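Local coordinates for protein Udp-n-acetylglucosamine pyrophosphorylase (PDB 4BQH) that probably catalyses the formation of UDP-N-acetylglucosamine and diphosphate from UTP and N-acetylglucosamine 1-phosphate, the last step in making this sugar nucleotide, at residues V178-S181 with E187-R190; R190-N195 with E203-F208. All coordinates share one frame; numbering follows the deposited sequence.

Contact 1: V178-S181 with E187-R190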
loop_
_atom_site.group_PDB
_atom_site.type_symbol
_atom_site.label_atom_id
_atom_site.label_comp_id
_atom_site.label_asym_id
_atom_site.label_seq_id
_atom_site.Cartn_x
_atom_site.Cartn_y
_atom_site.Cartn_z
ATOM N N VAL A 178 -6.703 8.177 -0.990
ATOM C CA VAL A 178 -5.890 8.008 -2.191
ATOM C C VAL A 178 -4.700 8.974 -2.088
ATOM O O VAL A 178 -4.884 10.189 -2.166
ATOM C CB VAL A 178 -6.727 8.304 -3.461
ATOM C CG1 VAL A 178 -5.873 8.149 -4.721
ATOM C CG2 VAL A 178 -7.917 7.363 -3.500
ATOM N N MET A 179 -3.500 8.432 -1.871
ATOM C CA MET A 179 -2.343 9.290 -1.647
ATOM C C MET A 179 -1.639 9.594 -2.959
ATOM O O MET A 179 -0.869 8.799 -3.486
ATOM C CB MET A 179 -1.358 8.724 -0.606
ATOM C CG MET A 179 -0.385 9.837 -0.183
ATOM S SD MET A 179 0.738 9.293 1.120
ATOM C CE MET A 179 1.919 8.373 0.165
ATOM N N THR A 180 -1.924 10.777 -3.474
ATOM C CA THR A 180 -1.475 11.174 -4.801
ATOM C C THR A 180 -0.078 11.806 -4.685
ATOM O O THR A 180 0.483 11.912 -3.599
ATOM C CB THR A 180 -2.459 12.195 -5.367
ATOM O OG1 THR A 180 -2.615 13.253 -4.408
ATOM C CG2 THR A 180 -3.833 11.534 -5.614
ATOM N N SER A 181 0.469 12.231 -5.818
ATOM C CA SER A 181 1.568 13.193 -5.804
ATOM C C SER A 181 1.020 14.596 -6.059
ATOM O O SER A 181 -0.102 14.760 -6.570
ATOM C CB SER A 181 2.620 12.840 -6.863
ATOM O OG SER A 181 2.132 13.052 -8.188
ATOM N N GLU A 187 -5.211 15.071 -12.041
ATOM C CA GLU A 187 -5.574 14.092 -13.048
ATOM C C GLU A 187 -6.169 12.841 -12.390
ATOM O O GLU A 187 -7.072 12.222 -12.950
ATOM C CB GLU A 187 -4.395 13.776 -13.985
ATOM C CG GLU A 187 -3.305 12.887 -13.407
ATOM C CD GLU A 187 -2.120 12.716 -14.350
ATOM O OE1 GLU A 187 -2.320 12.324 -15.514
ATOM O OE2 GLU A 187 -0.985 12.981 -13.919
ATOM N N THR A 188 -5.697 12.509 -11.186
ATOM C CA THR A 188 -6.275 11.379 -10.440
ATOM C C THR A 188 -7.737 11.653 -10.033
ATOM O O THR A 188 -8.620 10.815 -10.236
ATOM C CB THR A 188 -5.411 10.982 -9.224
ATOM O OG1 THR A 188 -4.075 10.663 -9.672
ATOM C CG2 THR A 188 -6.018 9.732 -8.503
ATOM N N GLN A 189 -7.999 12.840 -9.500
ATOM C CA GLN A 189 -9.381 13.181 -9.107
ATOM C C GLN A 189 -10.300 13.168 -10.315
ATOM O O GLN A 189 -11.423 12.669 -10.226
ATOM C CB GLN A 189 -9.427 14.536 -8.430
ATOM C CG GLN A 189 -8.697 14.545 -7.099
ATOM C CD GLN A 189 -9.123 15.687 -6.231
ATOM O OE1 GLN A 189 -10.309 15.899 -6.019
ATOM N NE2 GLN A 189 -8.165 16.440 -5.737
ATOM N N ARG A 190 -9.809 13.700 -11.438
ATOM C CA ARG A 190 -10.568 13.689 -12.703
ATOM C C ARG A 190 -10.943 12.280 -13.155
ATOM O O ARG A 190 -12.077 12.019 -13.538
ATOM C CB ARG A 190 -9.784 14.389 -13.810
ATOM C CG ARG A 190 -9.972 15.890 -13.846
ATOM C CD ARG A 190 -9.606 16.395 -15.241
ATOM N NE ARG A 190 -9.781 17.839 -15.374
ATOM C CZ ARG A 190 -10.913 18.438 -15.743
ATOM N NH1 ARG A 190 -12.005 17.728 -16.013
ATOM N NH2 ARG A 190 -10.952 19.760 -15.830
#
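The first half of a beta-alpha-beta unit in the GT-A-type, Rossmann-like domain is packed here: residues 178 to 180 of strand 175-180 meet helix 185-194, with Val178 and Thr180 of the strand touching Thr188 of the helix. The contact is small and buried, and it is made by methyl groups. Val178 and Thr188 meet tip to tip, CG1 of Val178 standing 4.1 Å from CG2 of Thr188. Both methyls lie anti to their own backbone N (chi1 179° for Val178), which turns each one toward the other. Thr180 instead slides past Thr188 in the opposite direction, its CG2 4.0 Å from Thr188 CB and equally far from Thr188 CG2, so the helix threonine rests against both strand side chains. Met179, between them in sequence, faces the other side of the sheet, packing on Val241 and Ala244 of helix 241-246.

The hydroxyls find their partners where the turn runs into the helix, at Asn184, the last turn residue, and Asp185, the first of the helix. Thr180 OG1 is hydrogen-bonded to Asp185 OD2, and Asp185 OD1 also accepts a bond from Gln189 NE2; Thr188 OG1 bonds to the carbonyl oxygen of Asn184, one helical turn back. Each threonine thus leaves its methyl for the apolar interface, where Thr188 OG1 still lies 4.2 Å from Thr180 CG2.

Contact 2: R190-N195 with E203-F208. With SO4 (sulfate ion), chain D.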
loop_
_atom_site.group_PDB
_atom_site.type_symbol
_atom_site.label_atom_id
_atom_site.label_comp_id
_atom_site.label_asym_id
_atom_site.label_seq_id
_atom_site.Cartn_x
_atom_site.Cartn_y
_atom_site.Cartn_z
ATOM N N ARG A 190 -9.809 13.700 -11.438
ATOM C CA ARG A 190 -10.568 13.689 -12.703
ATOM C C ARG A 190 -10.943 12.280 -13.155
ATOM O O ARG A 190 -12.077 12.019 -13.538
ATOM C CB ARG A 190 -9.784 14.389 -13.810
ATOM C CG ARG A 190 -9.972 15.890 -13.846
ATOM C CD ARG A 190 -9.606 16.395 -15.241
ATOM N NE ARG A 190 -9.781 17.839 -15.374
ATOM C CZ ARG A 190 -10.913 18.438 -15.743
ATOM N NH1 ARG A 190 -12.005 17.728 -16.013
ATOM N NH2 ARG A 190 -10.952 19.760 -15.830
ATOM N N PHE A 191 -9.975 11.377 -13.128
ATOM C CA PHE A 191 -10.207 9.973 -13.474
ATOM C C PHE A 191 -11.300 9.356 -12.590
ATOM O O PHE A 191 -12.178 8.678 -13.094
ATOM C CB PHE A 191 -8.876 9.209 -13.352
ATOM C CG PHE A 191 -8.924 7.768 -13.791
ATOM C CD1 PHE A 191 -9.008 7.431 -15.140
ATOM C CD2 PHE A 191 -8.820 6.737 -12.846
ATOM C CE1 PHE A 191 -9.005 6.101 -15.542
ATOM C CE2 PHE A 191 -8.829 5.397 -13.244
ATOM C CZ PHE A 191 -8.920 5.079 -14.595
ATOM N N PHE A 192 -11.243 9.581 -11.270
ATOM C CA PHE A 192 -12.283 9.061 -10.376
ATOM C C PHE A 192 -13.648 9.668 -10.733
ATOM O O PHE A 192 -14.647 8.946 -10.833
ATOM C CB PHE A 192 -11.956 9.317 -8.891
ATOM C CG PHE A 192 -11.137 8.215 -8.246
ATOM C CD1 PHE A 192 -9.779 8.080 -8.523
ATOM C CD2 PHE A 192 -11.731 7.312 -7.364
ATOM C CE1 PHE A 192 -9.024 7.056 -7.925
ATOM C CE2 PHE A 192 -10.988 6.296 -6.762
ATOM C CZ PHE A 192 -9.636 6.160 -7.053
ATOM N N GLU A 193 -13.679 10.984 -10.898
ATOM C CA GLU A 193 -14.933 11.696 -11.232
ATOM C C GLU A 193 -15.604 11.176 -12.516
ATOM O O GLU A 193 -16.820 10.912 -12.531
ATOM C CB GLU A 193 -14.678 13.203 -11.319
ATOM C CG GLU A 193 -14.457 13.874 -9.966
ATOM C CD GLU A 193 -13.855 15.272 -10.077
ATOM O OE1 GLU A 193 -13.859 15.857 -11.189
ATOM O OE2 GLU A 193 -13.377 15.799 -9.052
ATOM N N GLU A 194 -14.803 11.021 -13.569
ATOM C CA GLU A 194 -15.261 10.521 -14.880
ATOM C C GLU A 194 -15.806 9.094 -14.807
ATOM O O GLU A 194 -16.601 8.664 -15.650
ATOM C CB GLU A 194 -14.111 10.548 -15.882
ATOM C CG GLU A 194 -13.683 11.944 -16.316
ATOM C CD GLU A 194 -12.375 11.957 -17.096
ATOM O OE1 GLU A 194 -11.828 10.887 -17.441
ATOM O OE2 GLU A 194 -11.867 13.058 -17.363
ATOM N N ASN A 195 -15.368 8.354 -13.800
ATOM C CA ASN A 195 -15.797 6.979 -13.635
ATOM C C ASN A 195 -16.763 6.778 -12.468
ATOM O O ASN A 195 -16.953 5.642 -12.012
ATOM C CB ASN A 195 -14.568 6.081 -13.499
ATOM C CG ASN A 195 -13.840 5.905 -14.814
ATOM O OD1 ASN A 195 -14.286 5.144 -15.669
ATOM N ND2 ASN A 195 -12.730 6.628 -14.998
ATOM N N GLU A 203 -18.302 10.845 -0.954
ATOM C CA GLU A 203 -17.985 11.269 0.412
ATOM C C GLU A 203 -17.008 10.318 1.130
ATOM O O GLU A 203 -16.384 10.713 2.114
ATOM C CB GLU A 203 -19.262 11.418 1.245
ATOM C CG GLU A 203 -20.181 12.565 0.814
ATOM C CD GLU A 203 -20.985 12.299 -0.467
ATOM O OE1 GLU A 203 -21.030 11.140 -0.986
ATOM O OE2 GLU A 203 -21.597 13.282 -0.969
ATOM N N GLN A 204 -16.858 9.082 0.640
ATOM C CA GLN A 204 -15.923 8.150 1.294
ATOM C C GLN A 204 -14.526 8.119 0.658
ATOM O O GLN A 204 -13.685 7.336 1.086
ATOM C CB GLN A 204 -16.487 6.729 1.367
ATOM C CG GLN A 204 -16.354 5.924 0.076
ATOM C CD GLN A 204 -17.124 4.617 0.110
ATOM O OE1 GLN A 204 -18.188 4.516 -0.511
ATOM N NE2 GLN A 204 -16.629 3.617 0.875
ATOM N N VAL A 205 -14.310 8.932 -0.371
ATOM C CA VAL A 205 -13.033 8.985 -1.069
ATOM C C VAL A 205 -12.307 10.284 -0.765
ATOM O O VAL A 205 -12.856 11.382 -0.984
ATOM C CB VAL A 205 -13.207 8.804 -2.581
ATOM C CG1 VAL A 205 -11.834 8.806 -3.253
ATOM C CG2 VAL A 205 -13.947 7.487 -2.837
ATOM N N HIS A 206 -11.072 10.166 -0.278
ATOM C CA HIS A 206 -10.315 11.321 0.191
ATOM C C HIS A 206 -9.016 11.350 -0.540
ATOM O O HIS A 206 -8.191 10.445 -0.375
ATOM C CB HIS A 206 -10.068 11.216 1.705
ATOM C CG HIS A 206 -11.326 10.946 2.516
ATOM N ND1 HIS A 206 -12.029 11.926 3.102
ATOM C CD2 HIS A 206 -11.994 9.758 2.812
ATOM C CE1 HIS A 206 -13.102 11.404 3.745
ATOM N NE2 HIS A 206 -13.084 10.074 3.564
ATOM N N PHE A 207 -8.812 12.368 -1.362
ATOM C CA PHE A 207 -7.544 12.514 -2.081
ATOM C C PHE A 207 -6.613 13.412 -1.285
ATOM O O PHE A 207 -7.012 14.475 -0.815
ATOM C CB PHE A 207 -7.782 13.137 -3.453
ATOM C CG PHE A 207 -8.686 12.334 -4.324
ATOM C CD1 PHE A 207 -8.196 11.267 -5.072
ATOM C CD2 PHE A 207 -10.045 12.647 -4.387
ATOM C CE1 PHE A 207 -9.066 10.522 -5.870
ATOM C CE2 PHE A 207 -10.908 11.922 -5.177
ATOM C CZ PHE A 207 -10.413 10.852 -5.921
ATOM N N PHE A 208 -5.368 12.994 -1.123
ATOM C CA PHE A 208 -4.415 13.786 -0.365
ATOM C C PHE A 208 -3.027 13.609 -0.938
ATOM O O PHE A 208 -2.562 12.486 -1.095
ATOM C CB PHE A 208 -4.487 13.482 1.158
ATOM C CG PHE A 208 -3.991 12.116 1.570
ATOM C CD1 PHE A 208 -4.643 10.931 1.155
ATOM C CD2 PHE A 208 -2.892 12.013 2.430
ATOM C CE1 PHE A 208 -4.172 9.684 1.567
ATOM C CE2 PHE A 208 -2.424 10.768 2.864
ATOM C CZ PHE A 208 -3.069 9.607 2.429
HETATM S S SO4 D . -11.717 15.469 3.698
HETATM O O1 SO4 D . -11.235 14.612 2.597
HETATM O O2 SO4 D . -10.745 16.559 3.984
HETATM O O3 SO4 D . -11.886 14.640 4.906
HETATM O O4 SO4 D . -12.981 16.130 3.282
#
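The Phe192 ring receives the edge of Phe207 over one face, a T-shaped pair that packs helix 185-194 on strand 205-209, the second half of the beta-alpha-beta unit. The planes stand at 80°, with centroids 5.1 Å apart. Phe207 leads with its CE1-CZ edge: CZ is 3.6 Å from Phe192 CG and CE1 3.7 Å from Phe192 CD1, so the edge lands off-centre, toward the root of the ring. Val205 CG1 comes in obliquely, 4.4 Å from Phe192 CD2. Phe148 and Phe198 also meet Phe192 edge-to-face, making this an aromatic cluster.

At the C-terminal end of the helix, Asn195 ND2 lies over one face of the Phe191 ring, offset toward its rim, and donates to Phe191 O at 2.9 Å, the donor tilted 23° from the carbonyl plane.

His206, between Val205 and Phe207, points to the other side of the sheet. Its NE2 bonds to Gln175 OE1, while a sulfate, probably from the crystallisation liquor, sits at the ring edge and is also held by Arg249 and His267. His206 ND1 donates to sulfate O1 at 2.8 Å and nearly straight (166°), and only weakly to O3 at 3.3 Å.

Followed from the N terminus, the chain runs along strand 175-180, turns into helix 185-194 and returns through a loop to strand 205-209. Contact 1 closes the first, short turn between strand and helix; contact 2 closes the following loop between helix and strand. The two neither nest nor cross but follow in series, sharing Arg190. Together they fasten one helix to two neighbouring parallel strands, completing a beta-alpha-beta crossover. The strands are joined directly as well: Val178 N lies 2.8 Å from His206 O and Thr180 N 3.0 Å from Phe208 O, both probable hydrogen bonds. Between the contacts, Gln189 CG packs 3.5 Å from Phe207 CG.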